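Local structure of alcohol dehydrogenase (Thermus thermophilus, 2EIH) at residues V4-R9 / L55-V60; P134-L139 / P299-V304. The protein probably catalyses the NAD-dependent oxidation of alcohols, as a zinc-binding member of the medium-chain dehydrogenase family. All coordinates share one frame; numbering follows the deposited sequence.

Contact 1 of 2, residues V4-R9 / L55-V60; sequences VVMRAR and LPLPHV
The carbonyl oxygen of His59 is gripped by several groups at once: Met6 N donates a weak hydrogen bond to His59 O (2.8 Å) that is bent to 116°, a water donates from 2.9 Å to the same oxygen, and Val5 adds a CA-H...O contact. The same water also appears to reach Val4 O. Here strand 2-6 runs between 15-19 and the short 59-60 in a small antiparallel sheet of the GroES-like catalytic domain.

Beyond the strand, Arg9 extends from CG to NE and brings NH1 to Leu55 O (2.9 Å), where it lies on a lone pair in the carbonyl plane, although the oxygen sits 25° out of the guanidinium plane. Leu57 CD2 lies over one face of this guanidinium. An alanine in place of Arg9 would probably leave Leu55 O without this donor and uncover the end of Leu57.

Between the two segments, the ring of Pro58, which follows a cis peptide bond, lies alongside Val5 and points the same way, CB to CB at 3.6 Å. It also flanks Arg7, whose NE forms a salt bridge with Glu16 and whose guanidinium carries Val5 CG2 over one face.

The buried His59 imidazole, bonded through NE2 to Gly114 O, has Leu55 CD2 3.4 Å above its plane, toward the rim. Met6 CG stands anti to the backbone N (chi1 -160°); the side chain crosses that of His59 at a slant, and Met6 SD makes a sulfur-aromatic contact at the ring edge, 4.1 Å from His59 CD2.

Contact 2 of 2, residues P134-L139 / P299-V304; sequences PKPKNL and PILRFV
While Pro136 and Leu301 meet through aliphatic carbons, the planar guanidinium of Arg302 belongs to a side chain that starts away from the contact; Pro299 CA lies 3.4 Å above one of its faces, toward the rim, and NH1 forms a salt bridge with Glu97 of a neighbouring subunit.

Between the segments the junction is mainly apolar. Pro136 CD rests on Leu301 CD2 at 4.0 Å, the two side chains crossing at about a right angle, and the other branch, Leu301 CD1, comes to Pro134 O. Leu139 and Val304 cross in the same manner and more tightly, CD1 of the leucine 3.5 Å from CG1 of the valine. Val304 CG1 is anti to its backbone N (chi1 175°), the position from which it meets Leu139 and, more distantly, Pro136 CG.

The loop makes a type I turn from Pro136 to Leu139, whose own backbone bond is weak. Lys135 NZ donates to the carbonyls at both ends, Pro136 O (2.7 Å) and Leu139 O (2.6 Å), and its charge is also paired with Glu84.

A loop of the catalytic domain that sets Pro136 and Leu139 against Leu301 and Val304 of helix 297-306, in the Rossmann-type coenzyme domain, is consistent with the two-domain fold of medium-chain dehydrogenases.

In the fold
Contact 1 and contact 2 follow one another along the chain without overlap, their centres 32 Å apart and their nearest atoms about 20 Å apart, so neither touches the other. The 4-9/55-60 contact lies within the GroES-like catalytic domain, whereas 134-139/299-304 sets the loop after strand 132-134 against helix 297-306. Both lie away from the zinc ion held by Cys93, Cys96, Cys99 and Cys107, a four-cysteine site consistent with the structural zinc of this family. The Glu97 that Arg302 meets on a neighbouring subunit sits in sequence between the zinc ligands Cys96 and Cys99. One contact is internal to a domain, the other probably between domains.

Contact 1 of 2, residues V4-R9 / L55-V60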
ATOM      1  N   VAL A   4      21.661 -16.582 -35.624  1.00 27.51           N
ATOM      2  CA  VAL A   4      22.739 -15.619 -35.612  1.00 27.39           C
ATOM      3  C   VAL A   4      23.464 -15.906 -34.315  1.00 28.84           C
ATOM      4  O   VAL A   4      22.955 -15.627 -33.232  1.00 28.93           O
ATOM      5  CB  VAL A   4      22.225 -14.182 -35.592  1.00 26.24           C
ATOM      6  CG1 VAL A   4      23.357 -13.237 -35.228  1.00 26.25           C
ATOM      7  CG2 VAL A   4      21.646 -13.830 -36.944  1.00 25.76           C
ATOM      8  N   VAL A   5      24.643 -16.497 -34.441  1.00 31.73           N
ATOM      9  CA  VAL A   5      25.455 -16.840 -33.293  1.00 33.34           C
ATOM     10  C   VAL A   5      26.449 -15.733 -33.004  1.00 35.56           C
ATOM     11  O   VAL A   5      26.689 -14.848 -33.831  1.00 34.74           O
ATOM     12  CB  VAL A   5      26.227 -18.161 -33.512  1.00 34.03           C
ATOM     13  CG1 VAL A   5      25.265 -19.342 -33.461  1.00 34.36           C
ATOM     14  CG2 VAL A   5      26.950 -18.129 -34.854  1.00 33.51           C
ATOM     15  N   MET A   6      27.028 -15.813 -31.814  1.00 37.95           N
ATOM     16  CA  MET A   6      27.994 -14.849 -31.324  1.00 40.37           C
ATOM     17  C   MET A   6      29.328 -15.572 -31.198  1.00 44.03           C
ATOM     18  O   MET A   6      29.646 -16.113 -30.138  1.00 45.50           O
ATOM     19  CB  MET A   6      27.531 -14.377 -29.959  1.00 38.60           C
ATOM     20  CG  MET A   6      28.095 -13.081 -29.498  1.00 36.43           C
ATOM     21  SD  MET A   6      27.325 -12.768 -27.934  1.00 35.29           S
ATOM     22  CE  MET A   6      28.752 -12.449 -26.944  1.00 34.79           C
ATOM     23  N   ARG A   7      30.093 -15.587 -32.287  1.00 46.61           N
ATOM     24  CA  ARG A   7      31.395 -16.246 -32.314  1.00 49.11           C
ATOM     25  C   ARG A   7      32.315 -15.781 -31.195  1.00 49.47           C
ATOM     26  O   ARG A   7      32.963 -16.592 -30.533  1.00 48.79           O
ATOM     27  CB  ARG A   7      32.089 -16.007 -33.662  1.00 51.28           C
ATOM     28  CG  ARG A   7      31.508 -16.812 -34.824  1.00 53.50           C
ATOM     29  CD  ARG A   7      31.482 -18.307 -34.504  1.00 52.52           C
ATOM     30  NE  ARG A   7      30.796 -19.076 -35.536  1.00 52.31           N
ATOM     31  CZ  ARG A   7      30.380 -20.330 -35.384  1.00 52.71           C
ATOM     32  NH1 ARG A   7      30.579 -20.968 -34.237  1.00 51.98           N
ATOM     33  NH2 ARG A   7      29.760 -20.948 -36.384  1.00 53.07           N
ATOM     34  N   ALA A   8      32.368 -14.469 -30.999  1.00 49.94           N
ATOM     35  CA  ALA A   8      33.209 -13.870 -29.977  1.00 49.46           C
ATOM     36  C   ALA A   8      32.628 -12.524 -29.576  1.00 50.16           C
ATOM     37  O   ALA A   8      31.711 -12.012 -30.224  1.00 51.38           O
ATOM     38  CB  ALA A   8      34.619 -13.689 -30.510  1.00 49.90           C
ATOM     39  N   ARG A   9      33.177 -11.950 -28.512  1.00 49.89           N
ATOM     40  CA  ARG A   9      32.722 -10.659 -28.007  1.00 49.00           C
ATOM     41  C   ARG A   9      33.430  -9.504 -28.707  1.00 48.24           C
ATOM     42  O   ARG A   9      34.635  -9.548 -28.951  1.00 48.92           O
ATOM     43  CB  ARG A   9      32.959 -10.591 -26.497  1.00 48.85           C
ATOM     44  CG  ARG A   9      32.297 -11.739 -25.744  1.00 50.55           C
ATOM     45  CD  ARG A   9      32.343 -11.557 -24.235  1.00 51.72           C
ATOM     46  NE  ARG A   9      31.608 -12.610 -23.541  1.00 53.50           N
ATOM     47  CZ  ARG A   9      32.016 -13.873 -23.449  1.00 55.86           C
ATOM     48  NH1 ARG A   9      31.279 -14.768 -22.801  1.00 56.84           N
ATOM     49  NH2 ARG A   9      33.169 -14.245 -23.991  1.00 55.75           N
ATOM     50  N   LEU A  55      30.324 -16.627 -20.387  1.00 61.12           N
ATOM     51  CA  LEU A  55      29.252 -17.116 -21.238  1.00 58.24           C
ATOM     52  C   LEU A  55      29.802 -18.011 -22.351  1.00 56.58           C
ATOM     53  O   LEU A  55      30.650 -17.588 -23.140  1.00 57.46           O
ATOM     54  CB  LEU A  55      28.523 -15.926 -21.861  1.00 58.24           C
ATOM     55  CG  LEU A  55      27.512 -16.277 -22.952  1.00 59.49           C
ATOM     56  CD1 LEU A  55      26.248 -16.831 -22.316  1.00 59.34           C
ATOM     57  CD2 LEU A  55      27.194 -15.040 -23.778  1.00 59.91           C
ATOM     58  N   PRO A  56      29.318 -19.259 -22.438  1.00 53.95           N
ATOM     59  CA  PRO A  56      29.790 -20.177 -23.476  1.00 51.82           C
ATOM     60  C   PRO A  56      29.479 -19.658 -24.877  1.00 49.59           C
ATOM     61  O   PRO A  56      28.513 -18.932 -25.073  1.00 47.82           O
ATOM     62  CB  PRO A  56      29.039 -21.467 -23.153  1.00 52.38           C
ATOM     63  CG  PRO A  56      27.736 -20.956 -22.616  1.00 54.02           C
ATOM     64  CD  PRO A  56      28.197 -19.851 -21.688  1.00 53.82           C
ATOM     65  N   LEU A  57      30.306 -20.031 -25.845  1.00 47.81           N
ATOM     66  CA  LEU A  57      30.107 -19.612 -27.224  1.00 46.99           C
ATOM     67  C   LEU A  57      30.080 -20.863 -28.100  1.00 45.73           C
ATOM     68  O   LEU A  57      30.685 -21.873 -27.749  1.00 46.93           O
ATOM     69  CB  LEU A  57      31.229 -18.670 -27.658  1.00 47.67           C
ATOM     70  CG  LEU A  57      31.505 -17.479 -26.730  1.00 49.82           C
ATOM     71  CD1 LEU A  57      32.617 -16.616 -27.320  1.00 49.64           C
ATOM     72  CD2 LEU A  57      30.239 -16.641 -26.539  1.00 49.80           C
ATOM     73  N   PRO A  58      29.379 -20.814 -29.252  1.00 43.67           N
ATOM     74  CA  PRO A  58      28.616 -19.649 -29.715  1.00 41.06           C
ATOM     75  C   PRO A  58      27.355 -19.393 -28.891  1.00 36.64           C
ATOM     76  O   PRO A  58      26.806 -20.306 -28.281  1.00 35.57           O
ATOM     77  CB  PRO A  58      28.310 -20.010 -31.165  1.00 41.77           C
ATOM     78  CG  PRO A  58      28.102 -21.480 -31.091  1.00 43.25           C
ATOM     79  CD  PRO A  58      29.261 -21.928 -30.211  1.00 42.37           C
ATOM     80  N   HIS A  59      26.896 -18.145 -28.888  1.00 34.36           N
ATOM     81  CA  HIS A  59      25.704 -17.761 -28.146  1.00 31.60           C
ATOM     82  C   HIS A  59      24.664 -17.090 -29.035  1.00 30.08           C
ATOM     83  O   HIS A  59      24.997 -16.296 -29.914  1.00 28.48           O
ATOM     84  CB  HIS A  59      26.079 -16.813 -27.004  1.00 29.77           C
ATOM     85  CG  HIS A  59      24.907 -16.307 -26.235  1.00 30.67           C
ATOM     86  ND1 HIS A  59      24.040 -17.150 -25.566  1.00 31.65           N
ATOM     87  CD2 HIS A  59      24.446 -15.052 -26.026  1.00 30.58           C
ATOM     88  CE1 HIS A  59      23.098 -16.428 -24.979  1.00 30.95           C
ATOM     89  NE2 HIS A  59      23.322 -15.155 -25.244  1.00 31.06           N
ATOM     90  N   VAL A  60      23.399 -17.419 -28.797  1.00 29.70           N
ATOM     91  CA  VAL A  60      22.306 -16.830 -29.552  1.00 26.78           C
ATOM     92  C   VAL A  60      21.647 -15.763 -28.692  1.00 26.46           C
ATOM     93  O   VAL A  60      21.072 -16.063 -27.652  1.00 25.99           O
ATOM     94  CB  VAL A  60      21.241 -17.876 -29.925  1.00 26.30           C
ATOM     95  CG1 VAL A  60      20.125 -17.217 -30.749  1.00 24.29           C
ATOM     96  CG2 VAL A  60      21.882 -18.999 -30.711  1.00 25.62           C
TER
HETATM   97  O   HOH W   1      23.581 -14.215 -31.254  1.00 16.74           O

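Contact 2 of 2, residues P134-L139 / P299-V304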
ATOM      1  N   PRO A 134      -0.317 -15.701 -25.244  1.00 30.82           N
ATOM      2  CA  PRO A 134      -0.980 -15.650 -26.551  1.00 28.93           C
ATOM      3  C   PRO A 134      -0.733 -14.311 -27.219  1.00 28.18           C
ATOM      4  O   PRO A 134      -0.812 -13.259 -26.577  1.00 26.67           O
ATOM      5  CB  PRO A 134      -2.451 -15.851 -26.198  1.00 29.44           C
ATOM      6  CG  PRO A 134      -2.548 -15.145 -24.880  1.00 31.97           C
ATOM      7  CD  PRO A 134      -1.309 -15.646 -24.157  1.00 30.74           C
ATOM      8  N   LYS A 135      -0.396 -14.364 -28.501  1.00 27.46           N
ATOM      9  CA  LYS A 135      -0.140 -13.163 -29.266  1.00 25.95           C
ATOM     10  C   LYS A 135      -1.449 -12.515 -29.659  1.00 27.93           C
ATOM     11  O   LYS A 135      -2.343 -13.172 -30.202  1.00 29.41           O
ATOM     12  CB  LYS A 135       0.635 -13.480 -30.549  1.00 22.44           C
ATOM     13  CG  LYS A 135       0.594 -12.361 -31.584  1.00 21.27           C
ATOM     14  CD  LYS A 135       0.967 -12.870 -32.973  1.00 21.52           C
ATOM     15  CE  LYS A 135       0.655 -11.846 -34.064  1.00 16.44           C
ATOM     16  NZ  LYS A 135      -0.803 -11.584 -34.166  1.00 21.63           N
ATOM     17  N   PRO A 136      -1.588 -11.213 -29.382  1.00 28.44           N
ATOM     18  CA  PRO A 136      -2.822 -10.507 -29.748  1.00 29.77           C
ATOM     19  C   PRO A 136      -3.042 -10.665 -31.267  1.00 30.73           C
ATOM     20  O   PRO A 136      -2.102 -10.523 -32.048  1.00 30.63           O
ATOM     21  CB  PRO A 136      -2.533  -9.061 -29.324  1.00 27.49           C
ATOM     22  CG  PRO A 136      -1.022  -8.979 -29.381  1.00 29.13           C
ATOM     23  CD  PRO A 136      -0.582 -10.291 -28.825  1.00 26.57           C
ATOM     24  N   LYS A 137      -4.269 -10.967 -31.677  1.00 30.90           N
ATOM     25  CA  LYS A 137      -4.551 -11.163 -33.091  1.00 33.69           C
ATOM     26  C   LYS A 137      -4.638  -9.894 -33.922  1.00 32.77           C
ATOM     27  O   LYS A 137      -4.621  -9.944 -35.151  1.00 32.86           O
ATOM     28  CB  LYS A 137      -5.834 -11.987 -33.284  1.00 36.55           C
ATOM     29  CG  LYS A 137      -5.730 -13.421 -32.780  1.00 42.07           C
ATOM     30  CD  LYS A 137      -6.963 -14.247 -33.142  1.00 46.75           C
ATOM     31  CE  LYS A 137      -6.913 -15.636 -32.506  1.00 49.14           C
ATOM     32  NZ  LYS A 137      -5.682 -16.391 -32.897  1.00 49.96           N
ATOM     33  N   ASN A 138      -4.729  -8.746 -33.275  1.00 32.54           N
ATOM     34  CA  ASN A 138      -4.818  -7.503 -34.032  1.00 32.83           C
ATOM     35  C   ASN A 138      -3.429  -6.960 -34.399  1.00 31.98           C
ATOM     36  O   ASN A 138      -3.328  -5.893 -35.009  1.00 32.43           O
ATOM     37  CB  ASN A 138      -5.592  -6.439 -33.235  1.00 34.92           C
ATOM     38  CG  ASN A 138      -4.896  -6.060 -31.926  1.00 38.34           C
ATOM     39  OD1 ASN A 138      -4.882  -4.886 -31.526  1.00 37.78           O
ATOM     40  ND2 ASN A 138      -4.329  -7.055 -31.248  1.00 38.90           N
ATOM     41  N   LEU A 139      -2.368  -7.693 -34.042  1.00 28.74           N
ATOM     42  CA  LEU A 139      -0.996  -7.254 -34.325  1.00 26.46           C
ATOM     43  C   LEU A 139      -0.199  -8.110 -35.296  1.00 25.77           C
ATOM     44  O   LEU A 139      -0.476  -9.302 -35.464  1.00 27.33           O
ATOM     45  CB  LEU A 139      -0.182  -7.167 -33.036  1.00 26.03           C
ATOM     46  CG  LEU A 139      -0.541  -6.153 -31.949  1.00 26.19           C
ATOM     47  CD1 LEU A 139       0.554  -6.212 -30.907  1.00 27.27           C
ATOM     48  CD2 LEU A 139      -0.664  -4.748 -32.527  1.00 25.48           C
ATOM     49  N   PRO A 299      -2.030  -8.173 -18.237  1.00 27.85           N
ATOM     50  CA  PRO A 299      -2.829  -6.961 -18.435  1.00 27.19           C
ATOM     51  C   PRO A 299      -2.325  -6.163 -19.653  1.00 26.96           C
ATOM     52  O   PRO A 299      -3.117  -5.617 -20.419  1.00 28.12           O
ATOM     53  CB  PRO A 299      -2.641  -6.198 -17.122  1.00 26.62           C
ATOM     54  CG  PRO A 299      -1.308  -6.645 -16.647  1.00 25.17           C
ATOM     55  CD  PRO A 299      -1.348  -8.136 -16.932  1.00 27.17           C
ATOM     56  N   ILE A 300      -1.009  -6.106 -19.829  1.00 25.11           N
ATOM     57  CA  ILE A 300      -0.420  -5.377 -20.949  1.00 21.23           C
ATOM     58  C   ILE A 300      -0.997  -5.823 -22.292  1.00 20.99           C
ATOM     59  O   ILE A 300      -1.540  -5.006 -23.027  1.00 21.09           O
ATOM     60  CB  ILE A 300       1.114  -5.533 -20.951  1.00 18.33           C
ATOM     61  CG1 ILE A 300       1.702  -4.773 -19.765  1.00 16.55           C
ATOM     62  CG2 ILE A 300       1.706  -5.013 -22.250  1.00 19.47           C
ATOM     63  CD1 ILE A 300       3.229  -4.959 -19.580  1.00 12.42           C
ATOM     64  N   LEU A 301      -0.900  -7.115 -22.591  1.00 21.49           N
ATOM     65  CA  LEU A 301      -1.410  -7.666 -23.842  1.00 22.41           C
ATOM     66  C   LEU A 301      -2.915  -7.429 -24.003  1.00 24.35           C
ATOM     67  O   LEU A 301      -3.415  -7.231 -25.109  1.00 26.80           O
ATOM     68  CB  LEU A 301      -1.041  -9.162 -23.934  1.00 20.31           C
ATOM     69  CG  LEU A 301       0.477  -9.480 -24.021  1.00 21.81           C
ATOM     70  CD1 LEU A 301       0.754 -10.971 -23.857  1.00 20.54           C
ATOM     71  CD2 LEU A 301       1.009  -9.004 -25.359  1.00 17.73           C
ATOM     72  N   ARG A 302      -3.632  -7.429 -22.890  1.00 26.61           N
ATOM     73  CA  ARG A 302      -5.075  -7.171 -22.893  1.00 27.40           C
ATOM     74  C   ARG A 302      -5.314  -5.737 -23.395  1.00 26.58           C
ATOM     75  O   ARG A 302      -6.117  -5.523 -24.285  1.00 26.67           O
ATOM     76  CB  ARG A 302      -5.635  -7.343 -21.468  1.00 29.13           C
ATOM     77  CG  ARG A 302      -6.914  -8.172 -21.371  1.00 32.60           C
ATOM     78  CD  ARG A 302      -6.869  -9.125 -20.179  1.00 32.02           C
ATOM     79  NE  ARG A 302      -6.520  -8.440 -18.931  1.00 34.09           N
ATOM     80  CZ  ARG A 302      -5.808  -9.007 -17.959  1.00 36.40           C
ATOM     81  NH1 ARG A 302      -5.375 -10.252 -18.102  1.00 36.75           N
ATOM     82  NH2 ARG A 302      -5.533  -8.349 -16.837  1.00 37.65           N
ATOM     83  N   PHE A 303      -4.612  -4.766 -22.813  1.00 27.40           N
ATOM     84  CA  PHE A 303      -4.735  -3.368 -23.231  1.00 27.17           C
ATOM     85  C   PHE A 303      -4.296  -3.205 -24.689  1.00 26.89           C
ATOM     86  O   PHE A 303      -4.824  -2.355 -25.415  1.00 26.22           O
ATOM     87  CB  PHE A 303      -3.890  -2.435 -22.340  1.00 23.89           C
ATOM     88  CG  PHE A 303      -4.423  -2.283 -20.940  1.00 25.75           C
ATOM     89  CD1 PHE A 303      -3.668  -2.698 -19.843  1.00 26.06           C
ATOM     90  CD2 PHE A 303      -5.704  -1.774 -20.720  1.00 25.82           C
ATOM     91  CE1 PHE A 303      -4.185  -2.617 -18.545  1.00 24.18           C
ATOM     92  CE2 PHE A 303      -6.230  -1.689 -19.420  1.00 24.29           C
ATOM     93  CZ  PHE A 303      -5.474  -2.109 -18.340  1.00 24.30           C
ATOM     94  N   VAL A 304      -3.324  -4.009 -25.118  1.00 27.51           N
ATOM     95  CA  VAL A 304      -2.849  -3.936 -26.497  1.00 28.93           C
ATOM     96  C   VAL A 304      -3.925  -4.411 -27.470  1.00 30.83           C
ATOM     97  O   VAL A 304      -4.087  -3.827 -28.530  1.00 32.77           O
ATOM     98  CB  VAL A 304      -1.552  -4.760 -26.721  1.00 27.69           C
ATOM     99  CG1 VAL A 304      -1.178  -4.754 -28.202  1.00 24.92           C
ATOM    100  CG2 VAL A 304      -0.419  -4.178 -25.906  1.00 23.11           C
TER